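Local coordinates for protein acetyl-CoA C-acetyltransferase (Syntrophomonas wolfei subsp. wolfei, PDB 7N7Z) that probably catalyses the reversible interconversion of two acetyl-CoA molecules and acetoacetyl-CoA plus free CoA, as acetoacetyl-CoA thiolases do, at residues B[347-352]-B[372-377]. Residues are numbered along the deposited sequence; the frame is centred on the assembly and turned at random.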
ATOM      1  N   THR B 347      41.487 -11.264 -17.917  1.00 44.70           N
ATOM      2  CA  THR B 347      40.326 -11.175 -17.040  1.00 43.54           C
ATOM      3  C   THR B 347      39.545  -9.913 -17.368  1.00 41.63           C
ATOM      4  O   THR B 347      40.134  -8.833 -17.477  1.00 40.47           O
ATOM      5  CB  THR B 347      40.747 -11.164 -15.565  1.00 43.92           C
ATOM      6  OG1 THR B 347      41.447 -12.375 -15.253  1.00 44.12           O
ATOM      7  CG2 THR B 347      39.528 -11.034 -14.653  1.00 43.12           C
ATOM      8  N   ASN B 348      38.229 -10.051 -17.511  1.00 41.02           N
ATOM      9  CA  ASN B 348      37.339  -8.919 -17.749  1.00 42.11           C
ATOM     10  C   ASN B 348      37.916  -7.974 -18.806  1.00 41.69           C
ATOM     11  O   ASN B 348      38.319  -6.856 -18.504  1.00 40.70           O
ATOM     12  CB  ASN B 348      37.097  -8.154 -16.443  1.00 41.37           C
ATOM     13  CG  ASN B 348      36.470  -9.021 -15.372  1.00 41.99           C
ATOM     14  OD1 ASN B 348      35.757  -9.978 -15.672  1.00 42.34           O
ATOM     15  ND2 ASN B 348      36.735  -8.694 -14.113  1.00 41.60           N
ATOM     16  N   HIS B 349      37.945  -8.447 -20.059  1.00 39.60           N
ATOM     17  CA  HIS B 349      38.535  -7.646 -21.128  1.00 41.79           C
ATOM     18  C   HIS B 349      37.629  -6.495 -21.543  1.00 41.02           C
ATOM     19  O   HIS B 349      38.118  -5.443 -21.969  1.00 41.08           O
ATOM     20  CB  HIS B 349      38.824  -8.526 -22.344  1.00 41.58           C
ATOM     21  CG  HIS B 349      40.070  -9.347 -22.222  1.00 42.80           C
ATOM     22  ND1 HIS B 349      40.294 -10.471 -22.987  1.00 41.01           N
ATOM     23  CD2 HIS B 349      41.159  -9.206 -21.430  1.00 43.85           C
ATOM     24  CE1 HIS B 349      41.467 -10.989 -22.671  1.00 43.11           C
ATOM     25  NE2 HIS B 349      42.012 -10.240 -21.728  1.00 43.59           N
ATOM     26  N   ASN B 350      36.317  -6.674 -21.431  1.00 37.27           N
ATOM     27  CA  ASN B 350      35.337  -5.765 -22.008  1.00 41.32           C
ATOM     28  C   ASN B 350      34.429  -5.172 -20.939  1.00 39.28           C
ATOM     29  O   ASN B 350      33.241  -4.940 -21.165  1.00 37.64           O
ATOM     30  CB  ASN B 350      34.515  -6.487 -23.072  1.00 42.30           C
ATOM     31  CG  ASN B 350      35.382  -7.122 -24.146  1.00 42.07           C
ATOM     32  OD1 ASN B 350      36.277  -6.480 -24.696  1.00 40.07           O
ATOM     33  ND2 ASN B 350      35.123  -8.390 -24.442  1.00 40.43           N
ATOM     34  N   GLY B 351      34.985  -4.906 -19.765  1.00 38.95           N
ATOM     35  CA  GLY B 351      34.212  -4.391 -18.658  1.00 40.33           C
ATOM     36  C   GLY B 351      33.422  -5.480 -17.956  1.00 40.64           C
ATOM     37  O   GLY B 351      33.194  -6.568 -18.481  1.00 39.46           O
ATOM     38  N   SER B 352      33.003  -5.170 -16.730  1.00 41.20           N
ATOM     39  CA  SER B 352      32.230  -6.113 -15.932  1.00 38.78           C
ATOM     40  C   SER B 352      31.105  -5.389 -15.201  1.00 38.77           C
ATOM     41  O   SER B 352      30.532  -4.432 -15.732  1.00 38.62           O
ATOM     42  CB  SER B 352      33.144  -6.848 -14.948  1.00 40.89           C
ATOM     43  OG  SER B 352      32.519  -8.023 -14.460  1.00 43.36           O
ATOM     44  N   TYR B 372      32.401 -17.481 -22.601  1.00 34.71           N
ATOM     45  CA  TYR B 372      32.524 -18.324 -23.786  1.00 35.99           C
ATOM     46  C   TYR B 372      32.793 -17.489 -25.032  1.00 35.52           C
ATOM     47  O   TYR B 372      33.756 -17.736 -25.766  1.00 33.70           O
ATOM     48  CB  TYR B 372      31.260 -19.158 -23.990  1.00 36.72           C
ATOM     49  CG  TYR B 372      31.134 -19.648 -25.417  1.00 37.34           C
ATOM     50  CD1 TYR B 372      31.875 -20.734 -25.863  1.00 35.37           C
ATOM     51  CD2 TYR B 372      30.300 -19.007 -26.324  1.00 34.75           C
ATOM     52  CE1 TYR B 372      31.777 -21.179 -27.165  1.00 38.15           C
ATOM     53  CE2 TYR B 372      30.198 -19.444 -27.632  1.00 38.78           C
ATOM     54  CZ  TYR B 372      30.939 -20.531 -28.046  1.00 39.39           C
ATOM     55  OH  TYR B 372      30.842 -20.971 -29.347  1.00 41.42           O
ATOM     56  N   TYR B 373      31.937 -16.502 -25.297  1.00 35.03           N
ATOM     57  CA  TYR B 373      32.049 -15.748 -26.539  1.00 35.51           C
ATOM     58  C   TYR B 373      33.353 -14.966 -26.624  1.00 37.17           C
ATOM     59  O   TYR B 373      33.805 -14.660 -27.732  1.00 36.03           O
ATOM     60  CB  TYR B 373      30.849 -14.814 -26.686  1.00 34.19           C
ATOM     61  CG  TYR B 373      29.650 -15.498 -27.301  1.00 35.12           C
ATOM     62  CD1 TYR B 373      29.568 -15.695 -28.673  1.00 35.21           C
ATOM     63  CD2 TYR B 373      28.606 -15.960 -26.510  1.00 35.14           C
ATOM     64  CE1 TYR B 373      28.479 -16.325 -29.240  1.00 34.91           C
ATOM     65  CE2 TYR B 373      27.511 -16.589 -27.068  1.00 35.56           C
ATOM     66  CZ  TYR B 373      27.453 -16.770 -28.433  1.00 36.27           C
ATOM     67  OH  TYR B 373      26.366 -17.397 -28.995  1.00 37.78           O
ATOM     68  N   GLU B 374      33.970 -14.641 -25.486  1.00 36.18           N
ATOM     69  CA  GLU B 374      35.309 -14.065 -25.527  1.00 34.70           C
ATOM     70  C   GLU B 374      36.345 -15.128 -25.869  1.00 38.45           C
ATOM     71  O   GLU B 374      37.294 -14.861 -26.616  1.00 37.42           O
ATOM     72  CB  GLU B 374      35.641 -13.397 -24.193  1.00 37.35           C
ATOM     73  CG  GLU B 374      36.952 -12.621 -24.201  1.00 39.01           C
ATOM     74  CD  GLU B 374      36.892 -11.362 -25.050  1.00 39.03           C
ATOM     75  OE1 GLU B 374      35.819 -11.076 -25.625  1.00 36.32           O
ATOM     76  OE2 GLU B 374      37.920 -10.657 -25.142  1.00 36.67           O
ATOM     77  N   LEU B 375      36.181 -16.341 -25.335  1.00 34.96           N
ATOM     78  CA  LEU B 375      37.025 -17.451 -25.765  1.00 38.92           C
ATOM     79  C   LEU B 375      36.927 -17.643 -27.273  1.00 39.21           C
ATOM     80  O   LEU B 375      37.942 -17.797 -27.963  1.00 38.61           O
ATOM     81  CB  LEU B 375      36.623 -18.737 -25.042  1.00 38.24           C
ATOM     82  CG  LEU B 375      36.822 -18.830 -23.527  1.00 36.77           C
ATOM     83  CD1 LEU B 375      36.416 -20.218 -23.046  1.00 34.63           C
ATOM     84  CD2 LEU B 375      38.255 -18.524 -23.134  1.00 38.37           C
ATOM     85  N   GLU B 376      35.701 -17.626 -27.801  1.00 35.78           N
ATOM     86  CA  GLU B 376      35.502 -17.854 -29.228  1.00 40.28           C
ATOM     87  C   GLU B 376      36.115 -16.734 -30.061  1.00 39.02           C
ATOM     88  O   GLU B 376      36.673 -16.990 -31.135  1.00 35.39           O
ATOM     89  CB  GLU B 376      34.008 -17.989 -29.527  1.00 39.37           C
ATOM     90  CG  GLU B 376      33.696 -18.608 -30.884  1.00 44.51           C
ATOM     91  CD  GLU B 376      33.405 -17.574 -31.960  1.00 47.83           C
ATOM     92  OE1 GLU B 376      32.950 -16.461 -31.621  1.00 39.25           O
ATOM     93  OE2 GLU B 376      33.634 -17.878 -33.151  1.00 49.11           O
ATOM     94  N   ARG B 377      36.021 -15.488 -29.589  1.00 36.31           N
ATOM     95  CA  ARG B 377      36.571 -14.375 -30.356  1.00 41.58           C
ATOM     96  C   ARG B 377      38.093 -14.403 -30.376  1.00 38.94           C
ATOM     97  O   ARG B 377      38.707 -13.957 -31.352  1.00 40.80           O
ATOM     98  CB  ARG B 377      36.077 -13.044 -29.785  1.00 40.65           C
ATOM     99  CG  ARG B 377      36.591 -11.817 -30.535  1.00 42.87           C
ATOM    100  CD  ARG B 377      36.194 -10.520 -29.838  1.00 45.64           C
ATOM    101  NE  ARG B 377      36.937 -10.303 -28.601  1.00 44.97           N
ATOM    102  CZ  ARG B 377      38.015  -9.538 -28.488  1.00 49.25           C
ATOM    103  NH1 ARG B 377      38.536  -8.913 -29.533  1.00 52.64           N
ATOM    104  NH2 ARG B 377      38.588  -9.395 -27.297  1.00 45.56           N
TER
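Glu374, on helix 360-378, reaches across to segment 347-352, part of the loop before helix 353-356, and takes one donor from it on each carboxylate oxygen. His349 ND1 donates a hydrogen bond of 3.2 Å to Glu374 OE2. The oxygen lies in the imidazole plane, at the ring edge, and is met on its anti side. Ring and carboxylate planes are turned 67° apart. Asn350 comes from the opposite direction to Glu374. Asn350 ND2 makes a weak hydrogen bond of 3.0 Å to Glu374 OE1, bent to 130°. Glu374 can reach both because CG stands anti to the backbone N (chi1 -173°) and the chain then bends at chi2. One turn on, Arg377 grips the same carboxylate side-on. Its NH2 lies 2.6 Å from Glu374 OE2, on the syn side, and its NE donates to Glu374 OE1 from above the plane. The two donors to Glu374 OE2 also lie on opposite faces of the carboxylate plane, which should fix its rotation. His349 NE2 is hydrogen-bonded to Ser345 O, and Tyr316 packs against the ring. The i to i+3 salt bridge lies within the helix. The His-carboxylate and asparagine bonds join loop to helix within the C-terminal thiolase region, away from the predicted active-site residues.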